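Local atomic coordinates of chitooligosaccharide oxidase (Gibberella zeae, PDB entry 6Y0R), a protein that oxidises the C1 hydroxyl of chitooligosaccharides to the corresponding lactones with a bicovalently bound FAD, passing the electrons to molecular oxygen to give hydrogen peroxide. Residues A[71-76]-A[216-221]; A[175-180]-A[397-402]; A[238-243]-A[267-272]. All blocks are in the same frame, centred on the assembly; numbering follows the deposited sequence.

Contact 1. Residues A[71-76]-A[216-221]. With FAD (flavin-adenine dinucleotide), chain B.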
loop_
_atom_site.group_PDB
_atom_site.type_symbol
_atom_site.label_atom_id
_atom_site.label_comp_id
_atom_site.label_asym_id
_atom_site.label_seq_id
_atom_site.Cartn_x
_atom_site.Cartn_y
_atom_site.Cartn_z
ATOM N N ALA A 71 18.573 -10.249 16.216
ATOM C CA ALA A 71 18.919 -11.591 16.751
ATOM C C ALA A 71 17.651 -12.340 17.170
ATOM O O ALA A 71 17.580 -13.569 16.912
ATOM C CB ALA A 71 19.892 -11.469 17.924
ATOM N N GLN A 72 16.657 -11.665 17.767
ATOM C CA GLN A 72 15.376 -12.294 18.167
ATOM C C GLN A 72 14.533 -12.659 16.924
ATOM O O GLN A 72 13.820 -13.672 16.986
ATOM C CB GLN A 72 14.620 -11.393 19.117
ATOM C CG GLN A 72 15.244 -11.368 20.513
ATOM C CD GLN A 72 14.686 -10.256 21.353
ATOM O OE1 GLN A 72 13.804 -9.517 20.929
ATOM N NE2 GLN A 72 15.176 -10.155 22.586
ATOM N N VAL A 73 14.587 -11.847 15.872
ATOM C CA VAL A 73 13.892 -12.183 14.579
ATOM C C VAL A 73 14.535 -13.467 14.014
ATOM O O VAL A 73 13.760 -14.402 13.651
ATOM C CB VAL A 73 13.923 -11.024 13.567
ATOM C CG1 VAL A 73 13.220 -11.405 12.258
ATOM C CG2 VAL A 73 13.287 -9.758 14.119
ATOM N N SER A 74 15.875 -13.535 13.950
ATOM C CA SER A 74 16.591 -14.735 13.455
ATOM C C SER A 74 16.135 -15.950 14.255
ATOM O O SER A 74 15.792 -16.960 13.625
ATOM C CB SER A 74 18.087 -14.615 13.513
ATOM O OG SER A 74 18.549 -13.782 12.492
ATOM N N ALA A 75 16.175 -15.891 15.588
ATOM C CA ALA A 75 15.790 -17.037 16.450
ATOM C C ALA A 75 14.332 -17.426 16.184
ATOM O O ALA A 75 14.003 -18.628 16.115
ATOM C CB ALA A 75 16.017 -16.718 17.912
ATOM N N ALA A 76 13.456 -16.442 16.010
ATOM C CA ALA A 76 12.029 -16.726 15.807
ATOM C C ALA A 76 11.854 -17.456 14.469
ATOM O O ALA A 76 11.101 -18.449 14.443
ATOM C CB ALA A 76 11.199 -15.468 15.874
ATOM N N PHE A 216 10.089 -13.615 1.014
ATOM C CA PHE A 216 11.514 -14.056 0.982
ATOM C C PHE A 216 12.135 -14.054 2.374
ATOM O O PHE A 216 13.367 -14.218 2.440
ATOM C CB PHE A 216 12.305 -13.214 -0.015
ATOM C CG PHE A 216 11.654 -13.125 -1.374
ATOM C CD1 PHE A 216 11.570 -14.232 -2.201
ATOM C CD2 PHE A 216 11.089 -11.944 -1.820
ATOM C CE1 PHE A 216 10.990 -14.153 -3.450
ATOM C CE2 PHE A 216 10.504 -11.874 -3.066
ATOM C CZ PHE A 216 10.423 -12.977 -3.870
ATOM N N GLY A 217 11.341 -13.890 3.426
ATOM C CA GLY A 217 11.868 -13.764 4.795
ATOM C C GLY A 217 11.369 -12.502 5.467
ATOM O O GLY A 217 10.471 -11.856 4.939
ATOM N N VAL A 218 11.926 -12.181 6.629
ATOM C CA VAL A 218 11.504 -10.987 7.416
ATOM C C VAL A 218 12.459 -9.850 7.076
ATOM O O VAL A 218 13.660 -9.917 7.376
ATOM C CB VAL A 218 11.446 -11.246 8.921
ATOM C CG1 VAL A 218 10.923 -9.991 9.621
ATOM C CG2 VAL A 218 10.621 -12.457 9.322
ATOM N N VAL A 219 11.942 -8.773 6.494
ATOM C CA VAL A 219 12.756 -7.558 6.276
ATOM C C VAL A 219 12.899 -6.926 7.656
ATOM O O VAL A 219 11.897 -6.829 8.371
ATOM C CB VAL A 219 12.132 -6.625 5.223
ATOM C CG1 VAL A 219 12.923 -5.324 5.104
ATOM C CG2 VAL A 219 12.065 -7.347 3.877
ATOM N N VAL A 220 14.122 -6.599 8.082
ATOM C CA VAL A 220 14.318 -6.025 9.456
ATOM C C VAL A 220 14.929 -4.622 9.362
ATOM O O VAL A 220 14.929 -3.954 10.402
ATOM C CB VAL A 220 15.205 -6.925 10.341
ATOM C CG1 VAL A 220 14.489 -8.198 10.696
ATOM C CG2 VAL A 220 16.528 -7.224 9.666
ATOM N N GLU A 221 15.392 -4.206 8.201
ATOM C CA GLU A 221 15.879 -2.831 7.916
ATOM C C GLU A 221 15.694 -2.515 6.437
ATOM O O GLU A 221 15.998 -3.343 5.546
ATOM C CB GLU A 221 17.351 -2.668 8.308
ATOM C CG GLU A 221 17.788 -1.210 8.383
ATOM C CD GLU A 221 19.276 -1.020 8.663
ATOM O OE1 GLU A 221 19.619 -0.848 9.843
ATOM O OE2 GLU A 221 20.087 -1.037 7.689
HETATM P PA FAD B . 0.895 -5.565 7.522
HETATM O O1A FAD B . -0.468 -6.121 7.609
HETATM O O2A FAD B . 1.771 -5.563 8.710
HETATM O O5B FAD B . 1.705 -6.260 6.341
HETATM C C5B FAD B . 1.271 -6.198 4.981
HETATM C C4B FAD B . 1.933 -7.312 4.191
HETATM O O4B FAD B . 3.369 -7.107 4.178
HETATM C C3B FAD B . 1.765 -8.751 4.720
HETATM O O3B FAD B . 1.875 -9.703 3.653
HETATM C C2B FAD B . 2.960 -8.894 5.652
HETATM O O2B FAD B . 3.317 -10.245 5.959
HETATM C C1B FAD B . 4.018 -8.169 4.867
HETATM N N9A FAD B . 5.092 -7.605 5.670
HETATM C C8A FAD B . 4.976 -6.567 6.558
HETATM N N7A FAD B . 6.129 -6.274 7.147
HETATM C C5A FAD B . 7.035 -7.182 6.612
HETATM C C6A FAD B . 8.409 -7.392 6.835
HETATM N N6A FAD B . 9.111 -6.621 7.669
HETATM N N1A FAD B . 9.027 -8.407 6.168
HETATM C C2A FAD B . 8.266 -9.165 5.354
HETATM N N3A FAD B . 6.971 -9.044 5.047
HETATM C C4A FAD B . 6.398 -8.026 5.718
HETATM N N1 FAD B . -1.471 2.315 0.571
HETATM C C2 FAD B . -0.928 3.199 -0.280
HETATM O O2 FAD B . -0.146 2.806 -1.221
HETATM N N3 FAD B . -1.180 4.532 -0.119
HETATM C C4 FAD B . -1.988 5.044 0.883
HETATM O O4 FAD B . -2.167 6.269 0.984
HETATM C C4X FAD B . -2.565 4.133 1.801
HETATM N N5 FAD B . -3.302 4.597 2.813
HETATM C C5X FAD B . -3.732 3.694 3.760
HETATM C C6 FAD B . -4.453 4.167 4.889
HETATM C C7 FAD B . -4.922 3.288 5.852
HETATM C C7M FAD B . -5.716 3.795 7.040
HETATM C C8 FAD B . -4.617 1.869 5.739
HETATM C C8M FAD B . -4.986 0.859 6.807
HETATM C C9 FAD B . -3.938 1.417 4.589
HETATM C C9A FAD B . -3.498 2.305 3.599
HETATM N N10 FAD B . -2.782 1.841 2.481
HETATM C C10 FAD B . -2.255 2.747 1.554
HETATM C "C1'" FAD B . -2.540 0.412 2.257
HETATM C "C2'" FAD B . -1.193 -0.021 2.840
HETATM O "O2'" FAD B . -0.118 0.404 2.000
HETATM C "C3'" FAD B . -1.202 -1.524 2.955
HETATM O "O3'" FAD B . -2.294 -1.849 3.846
HETATM C "C4'" FAD B . 0.143 -2.021 3.489
HETATM O "O4'" FAD B . 0.423 -3.362 3.048
HETATM C "C5'" FAD B . 0.132 -1.960 4.990
HETATM O "O5'" FAD B . 1.441 -2.230 5.528
HETATM P P FAD B . 1.525 -2.668 7.048
HETATM O O1P FAD B . 2.952 -2.878 7.395
HETATM O O2P FAD B . 0.728 -1.776 7.928
HETATM O O3P FAD B . 0.684 -4.052 7.007
#

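Contact 2. Residues A[175-180]-A[397-402]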
loop_
_atom_site.group_PDB
_atom_site.type_symbol
_atom_site.label_atom_id
_atom_site.label_comp_id
_atom_site.label_asym_id
_atom_site.label_seq_id
_atom_site.Cartn_x
_atom_site.Cartn_y
_atom_site.Cartn_z
ATOM N N HIS A 175 8.375 11.663 -7.107
ATOM C CA HIS A 175 9.451 10.926 -6.397
ATOM C C HIS A 175 9.274 9.404 -6.490
ATOM O O HIS A 175 10.188 8.691 -6.110
ATOM C CB HIS A 175 9.567 11.382 -4.949
ATOM C CG HIS A 175 10.073 12.780 -4.814
ATOM N ND1 HIS A 175 11.370 13.132 -5.168
ATOM C CD2 HIS A 175 9.457 13.911 -4.415
ATOM C CE1 HIS A 175 11.516 14.451 -4.948
ATOM N NE2 HIS A 175 10.354 14.956 -4.519
ATOM N N GLY A 176 8.163 8.937 -7.039
ATOM C CA GLY A 176 7.921 7.506 -7.252
ATOM C C GLY A 176 7.140 6.872 -6.132
ATOM O O GLY A 176 6.718 7.575 -5.188
ATOM N N LEU A 177 7.076 5.548 -6.176
ATOM C CA LEU A 177 6.553 4.751 -5.062
ATOM C C LEU A 177 7.585 4.743 -3.959
ATOM O O LEU A 177 8.771 5.069 -4.199
ATOM C CB LEU A 177 6.277 3.310 -5.513
ATOM C CG LEU A 177 5.337 3.165 -6.699
ATOM C CD1 LEU A 177 5.400 1.748 -7.285
ATOM C CD2 LEU A 177 3.932 3.553 -6.312
ATOM N N THR A 178 7.185 4.377 -2.760
ATOM C CA THR A 178 8.132 4.330 -1.636
ATOM C C THR A 178 9.327 3.477 -2.072
ATOM O O THR A 178 10.494 3.822 -1.799
ATOM C CB THR A 178 7.501 3.826 -0.339
ATOM O OG1 THR A 178 6.260 4.444 -0.134
ATOM C CG2 THR A 178 8.358 4.109 0.867
ATOM N N LEU A 179 9.071 2.356 -2.732
ATOM C CA LEU A 179 10.179 1.423 -3.054
ATOM C C LEU A 179 11.115 1.972 -4.129
ATOM O O LEU A 179 12.228 1.424 -4.261
ATOM C CB LEU A 179 9.628 0.048 -3.436
ATOM C CG LEU A 179 8.630 -0.020 -4.583
ATOM C CD1 LEU A 179 9.307 0.188 -5.930
ATOM C CD2 LEU A 179 7.932 -1.376 -4.555
ATOM N N ASP A 180 10.738 3.042 -4.831
ATOM C CA ASP A 180 11.600 3.657 -5.884
ATOM C C ASP A 180 12.776 4.367 -5.224
ATOM O O ASP A 180 13.768 4.611 -5.956
ATOM C CB ASP A 180 10.803 4.492 -6.872
ATOM C CG ASP A 180 9.904 3.625 -7.774
ATOM O OD1 ASP A 180 10.415 2.583 -8.278
ATOM O OD2 ASP A 180 8.722 4.006 -8.012
ATOM N N VAL A 397 5.049 -4.445 -10.950
ATOM C CA VAL A 397 4.899 -4.616 -12.410
ATOM C C VAL A 397 4.127 -3.464 -13.059
ATOM O O VAL A 397 4.292 -3.272 -14.270
ATOM C CB VAL A 397 4.278 -5.981 -12.715
ATOM C CG1 VAL A 397 2.776 -5.983 -12.506
ATOM C CG2 VAL A 397 4.621 -6.437 -14.132
ATOM N N HIS A 398 3.254 -2.754 -12.346
ATOM C CA HIS A 398 2.224 -1.877 -12.955
ATOM C C HIS A 398 2.833 -0.508 -13.293
ATOM O O HIS A 398 2.374 0.533 -12.772
ATOM C CB HIS A 398 0.984 -1.814 -12.051
ATOM C CG HIS A 398 0.334 -3.140 -11.855
ATOM N ND1 HIS A 398 -0.024 -3.960 -12.922
ATOM C CD2 HIS A 398 -0.096 -3.764 -10.725
ATOM C CE1 HIS A 398 -0.565 -5.067 -12.412
ATOM N NE2 HIS A 398 -0.620 -4.970 -11.101
ATOM N N ARG A 399 3.863 -0.527 -14.126
ATOM C CA ARG A 399 4.587 0.703 -14.555
ATOM C C ARG A 399 4.015 1.242 -15.870
ATOM O O ARG A 399 4.367 2.398 -16.266
ATOM C CB ARG A 399 6.050 0.326 -14.768
ATOM C CG ARG A 399 6.747 -0.241 -13.546
ATOM C CD ARG A 399 6.894 0.762 -12.412
ATOM N NE ARG A 399 7.776 0.322 -11.346
ATOM C CZ ARG A 399 8.117 1.032 -10.306
ATOM N NH1 ARG A 399 8.959 0.529 -9.429
ATOM N NH2 ARG A 399 7.670 2.277 -10.208
ATOM N N ASP A 400 3.241 0.412 -16.561
ATOM C CA ASP A 400 2.695 0.668 -17.908
ATOM C C ASP A 400 1.267 1.224 -17.801
ATOM O O ASP A 400 0.750 1.781 -18.782
ATOM C CB ASP A 400 2.811 -0.645 -18.703
ATOM C CG ASP A 400 2.054 -1.871 -18.123
ATOM O OD1 ASP A 400 1.932 -2.071 -16.849
ATOM O OD2 ASP A 400 1.574 -2.692 -18.973
ATOM N N THR A 401 0.664 1.217 -16.619
ATOM C CA THR A 401 -0.716 1.654 -16.394
ATOM C C THR A 401 -0.735 3.154 -16.090
ATOM O O THR A 401 0.299 3.703 -15.673
ATOM C CB THR A 401 -1.353 0.762 -15.326
ATOM O OG1 THR A 401 -0.429 0.678 -14.245
ATOM C CG2 THR A 401 -1.664 -0.632 -15.807
ATOM N N LEU A 402 -1.853 3.820 -16.364
ATOM C CA LEU A 402 -2.021 5.265 -16.117
ATOM C C LEU A 402 -2.777 5.467 -14.811
ATOM O O LEU A 402 -2.574 6.514 -14.190
ATOM C CB LEU A 402 -2.782 5.871 -17.308
ATOM C CG LEU A 402 -3.116 7.356 -17.249
ATOM C CD1 LEU A 402 -1.848 8.216 -17.101
ATOM C CD2 LEU A 402 -3.867 7.767 -18.495
#

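Contact 3. Residues A[238-243]-A[267-272]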
loop_
_atom_site.group_PDB
_atom_site.type_symbol
_atom_site.label_atom_id
_atom_site.label_comp_id
_atom_site.label_asym_id
_atom_site.label_seq_id
_atom_site.Cartn_x
_atom_site.Cartn_y
_atom_site.Cartn_z
ATOM N N ILE A 238 -11.165 20.116 -5.720
ATOM C CA ILE A 238 -12.138 20.655 -6.703
ATOM C C ILE A 238 -13.455 19.936 -6.475
ATOM O O ILE A 238 -13.546 18.727 -6.744
ATOM C CB ILE A 238 -11.677 20.517 -8.158
ATOM C CG1 ILE A 238 -10.229 20.950 -8.362
ATOM C CG2 ILE A 238 -12.604 21.327 -9.030
ATOM C CD1 ILE A 238 -9.720 20.763 -9.752
ATOM N N GLY A 239 -14.450 20.693 -6.005
ATOM C CA GLY A 239 -15.809 20.195 -5.812
ATOM C C GLY A 239 -16.504 20.167 -7.149
ATOM O O GLY A 239 -16.309 21.090 -7.935
ATOM N N LEU A 240 -17.236 19.105 -7.409
ATOM C CA LEU A 240 -17.888 18.892 -8.713
ATOM C C LEU A 240 -19.372 18.623 -8.490
ATOM O O LEU A 240 -19.724 18.064 -7.454
ATOM C CB LEU A 240 -17.236 17.731 -9.470
ATOM C CG LEU A 240 -15.787 17.943 -9.916
ATOM C CD1 LEU A 240 -15.222 16.667 -10.521
ATOM C CD2 LEU A 240 -15.690 19.098 -10.901
ATOM N N ASN A 241 -20.179 18.974 -9.492
ATOM C CA ASN A 241 -21.628 18.696 -9.517
ATOM C C ASN A 241 -21.902 17.976 -10.831
ATOM O O ASN A 241 -22.464 18.576 -11.763
ATOM C CB ASN A 241 -22.388 20.006 -9.318
ATOM C CG ASN A 241 -23.883 19.809 -9.240
ATOM O OD1 ASN A 241 -24.366 18.764 -8.814
ATOM N ND2 ASN A 241 -24.619 20.815 -9.690
ATOM N N TRP A 242 -21.495 16.723 -10.901
ATOM C CA TRP A 242 -21.614 15.881 -12.099
ATOM C C TRP A 242 -22.819 14.964 -11.984
ATOM O O TRP A 242 -23.220 14.617 -10.865
ATOM C CB TRP A 242 -20.316 15.093 -12.314
ATOM C CG TRP A 242 -19.173 15.934 -12.797
ATOM C CD1 TRP A 242 -19.185 17.236 -13.212
ATOM C CD2 TRP A 242 -17.831 15.465 -12.998
ATOM N NE1 TRP A 242 -17.922 17.642 -13.580
ATOM C CE2 TRP A 242 -17.070 16.560 -13.490
ATOM C CE3 TRP A 242 -17.197 14.235 -12.815
ATOM C CZ2 TRP A 242 -15.711 16.449 -13.768
ATOM C CZ3 TRP A 242 -15.849 14.132 -13.099
ATOM C CH2 TRP A 242 -15.123 15.214 -13.591
ATOM N N ASP A 243 -23.314 14.553 -13.130
ATOM C CA ASP A 243 -24.341 13.502 -13.242
ATOM C C ASP A 243 -23.962 12.608 -14.415
ATOM O O ASP A 243 -22.847 12.721 -14.998
ATOM C CB ASP A 243 -25.739 14.113 -13.360
ATOM C CG ASP A 243 -25.935 15.042 -14.539
ATOM O OD1 ASP A 243 -25.110 15.007 -15.470
ATOM O OD2 ASP A 243 -26.929 15.812 -14.517
ATOM N N MET A 267 -2.653 13.612 -8.185
ATOM C CA MET A 267 -4.041 13.873 -7.819
ATOM C C MET A 267 -4.919 12.681 -8.143
ATOM O O MET A 267 -4.476 11.739 -8.867
ATOM C CB MET A 267 -4.591 15.123 -8.510
ATOM C CG MET A 267 -4.698 15.043 -9.974
ATOM S SD MET A 267 -5.307 16.718 -10.512
ATOM C CE MET A 267 -6.470 17.091 -9.223
ATOM N N GLN A 268 -6.104 12.746 -7.580
ATOM C CA GLN A 268 -7.072 11.644 -7.660
ATOM C C GLN A 268 -8.504 12.180 -7.730
ATOM O O GLN A 268 -8.781 13.280 -7.248
ATOM C CB GLN A 268 -6.839 10.712 -6.473
ATOM C CG GLN A 268 -7.106 11.388 -5.158
ATOM C CD GLN A 268 -6.742 10.538 -3.957
ATOM O OE1 GLN A 268 -6.399 9.356 -4.062
ATOM N NE2 GLN A 268 -6.724 11.194 -2.802
ATOM N N MET A 269 -9.381 11.331 -8.240
ATOM C CA MET A 269 -10.810 11.585 -8.303
ATOM C C MET A 269 -11.484 10.692 -7.263
ATOM O O MET A 269 -11.303 9.455 -7.342
ATOM C CB MET A 269 -11.355 11.287 -9.691
ATOM C CG MET A 269 -12.839 11.570 -9.797
ATOM S SD MET A 269 -13.282 13.305 -9.890
ATOM C CE MET A 269 -12.466 13.812 -11.398
ATOM N N GLY A 270 -12.213 11.281 -6.318
ATOM C CA GLY A 270 -13.020 10.497 -5.375
ATOM C C GLY A 270 -14.460 10.404 -5.867
ATOM O O GLY A 270 -14.958 11.389 -6.484
ATOM N N VAL A 271 -15.118 9.247 -5.704
ATOM C CA VAL A 271 -16.507 9.036 -6.191
ATOM C C VAL A 271 -17.243 8.304 -5.083
ATOM O O VAL A 271 -16.688 7.346 -4.546
ATOM C CB VAL A 271 -16.560 8.261 -7.512
ATOM C CG1 VAL A 271 -17.988 8.233 -8.028
ATOM C CG2 VAL A 271 -15.594 8.822 -8.587
ATOM N N SER A 272 -18.446 8.736 -4.755
ATOM C CA SER A 272 -19.353 7.987 -3.854
ATOM C C SER A 272 -20.774 8.355 -4.258
ATOM O O SER A 272 -20.942 9.037 -5.270
ATOM C CB SER A 272 -19.104 8.351 -2.440
ATOM O OG SER A 272 -19.530 9.689 -2.183
#

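Contact 1. Residues A[71-76]-A[216-221]
V73 of helix 70-83 lies against V218 and V220 of strand 218-228, and the whole direct contact is apolar. CG1 of V73 does most of the touching: it lies 3.8 Å from CG1 of V218 and an equal 3.8 Å from CG1 of V220, bridging the two strand valines. Its place follows from the first torsion, which sets CG1 anti to the backbone N of V73 (chi1 179°), while CG2 adds a second touch on V220, 3.9 Å from CG1 of that residue. V73 and V220 run past each other in opposite directions, and both methyls of V73 meet CG1 of V220. V73 crosses V218 obliquely, its CG1 touching CB and CG1 of V218. All three valines are buried, and V188 of the neighbouring strand 182-188 packs on both V73 and V220 and so joins the cluster.

The polar bonds lie at the strand edge, where V219 turns its N-H and C=O to the adenine of FAD. The side chain of V219 points away from the helix, and its main chain holds the base: V219 N donates to N1A of FAD at 3.0 Å (160° at the hydrogen), and N6A of FAD donates to V219 O at 2.9 Å (167°). The pair of nearly straight bonds reads the N1A and N6A edge of the base and fixes its rotation. G217 O approaches C2A of FAD at 3.5 Å, and CB of V219 comes within 3.7 Å of N1A of FAD.

Backbone pairing joins the strand to strand 182-188: V220 and E221 both face T186 in a classic beta bulge. A helix packed on one face of a strand whose backbone edge holds the adenine is the adenine end of the FAD site in the PCMH-type FAD-binding domain.

Contact 2. Residues A[175-180]-A[397-402]
R399 meets D180 end-on, one nitrogen to each carboxylate oxygen, and this bidentate salt bridge is the tight part of the contact. NH2 of R399 donates to OD2 of D180 at 3.0 Å, nearly straight (170°) and in the guanidinium plane. NH1 of R399 reaches OD1 of D180 at 2.8 Å, but is more bent (136°), with the oxygen tilted from that plane. Both oxygens use their syn lone pairs, and the two flat groups stand 33° apart. OD2 of D180 is gripped a second time, on its anti side, by L177 N at 2.9 Å, which ties the carboxylate to its own turn.

The looser part is apolar. CD1 of L177 lies over one face of the guanidinium, 3.7 Å from NH2 of R399, and CD1 of L179 comes in obliquely, 3.5 Å from NH1 of R399. The arginine chain bends at chi2 to bring its end to these partners. D180 is the one touching residue that is partly exposed; the leucines and R399 are buried.

The pair pins the loop before strand 403-411 to the turn leading into strand 182-188 of the FAD-binding domain. R399 also donates to V386 O and T394 OG1, so its charged end is shared between the 175-180 turn and its own loop region. A buried guanidinium with a carboxylate at its edge and further acceptors would probably stay charged.

Contact 3. Residues A[238-243]-A[267-272]
M269 bends at its last two torsions to bring its thioether to L240 and W242, a Met-aromatic contact between strand 265-272 and the segment that runs on from strand 233-239. Strands 233-239 and 265-272 belong to the seven-stranded antiparallel sheet with strand 275-283 between them, and L240 and W242 follow the first of them, so side chains alone join the segments here. CG of M269 stands anti to the backbone N (chi1 -179°), and the bends beyond it turn SD and CE toward the partners.

SD of M269 sits 5.1 Å from the centroid of the six-membered ring of W242, 48° off the ring normal, and thus meets the indole obliquely. L240 crosses M269 at about a right angle, its CD1 3.9 Å from SD of M269; the same methyl lies 3.2 Å above the plane of the W242 ring, toward its rim. L240 thus touches both the indole and the thioether, which also meet each other directly. F300 meets the indole edge-to-face, and A247 of helix 247-260 also touches it, while L251 and F254 of this helix pack on M269. The closest approach is at the far end of the indole, where CE of M269 lies 3.7 Å from CH2 of W242.

In the fold
Contacts 1 and 2 are buried, whereas contact 3 is partly buried, near the outer part of the seven-stranded sheet. Contact 1 lies within the FAD-binding domain, at the adenine end of the cofactor; contact 2 joins that domain to the loop before strand 403-411, in the same sheet that carries contact 3. The centre of contact 2, about 12 Å from the centre of the chain, is the most central of the three, and the side chain of L177 is about 7 Å from FAD. Contacts 1 and 3 are on opposite sides of the chain's centre, about 44 Å apart between centres. Chemistry follows place: valine packing beside the strand edge that holds the adenine, an ion pair between two loops, and a thioether among apolar and aromatic groups.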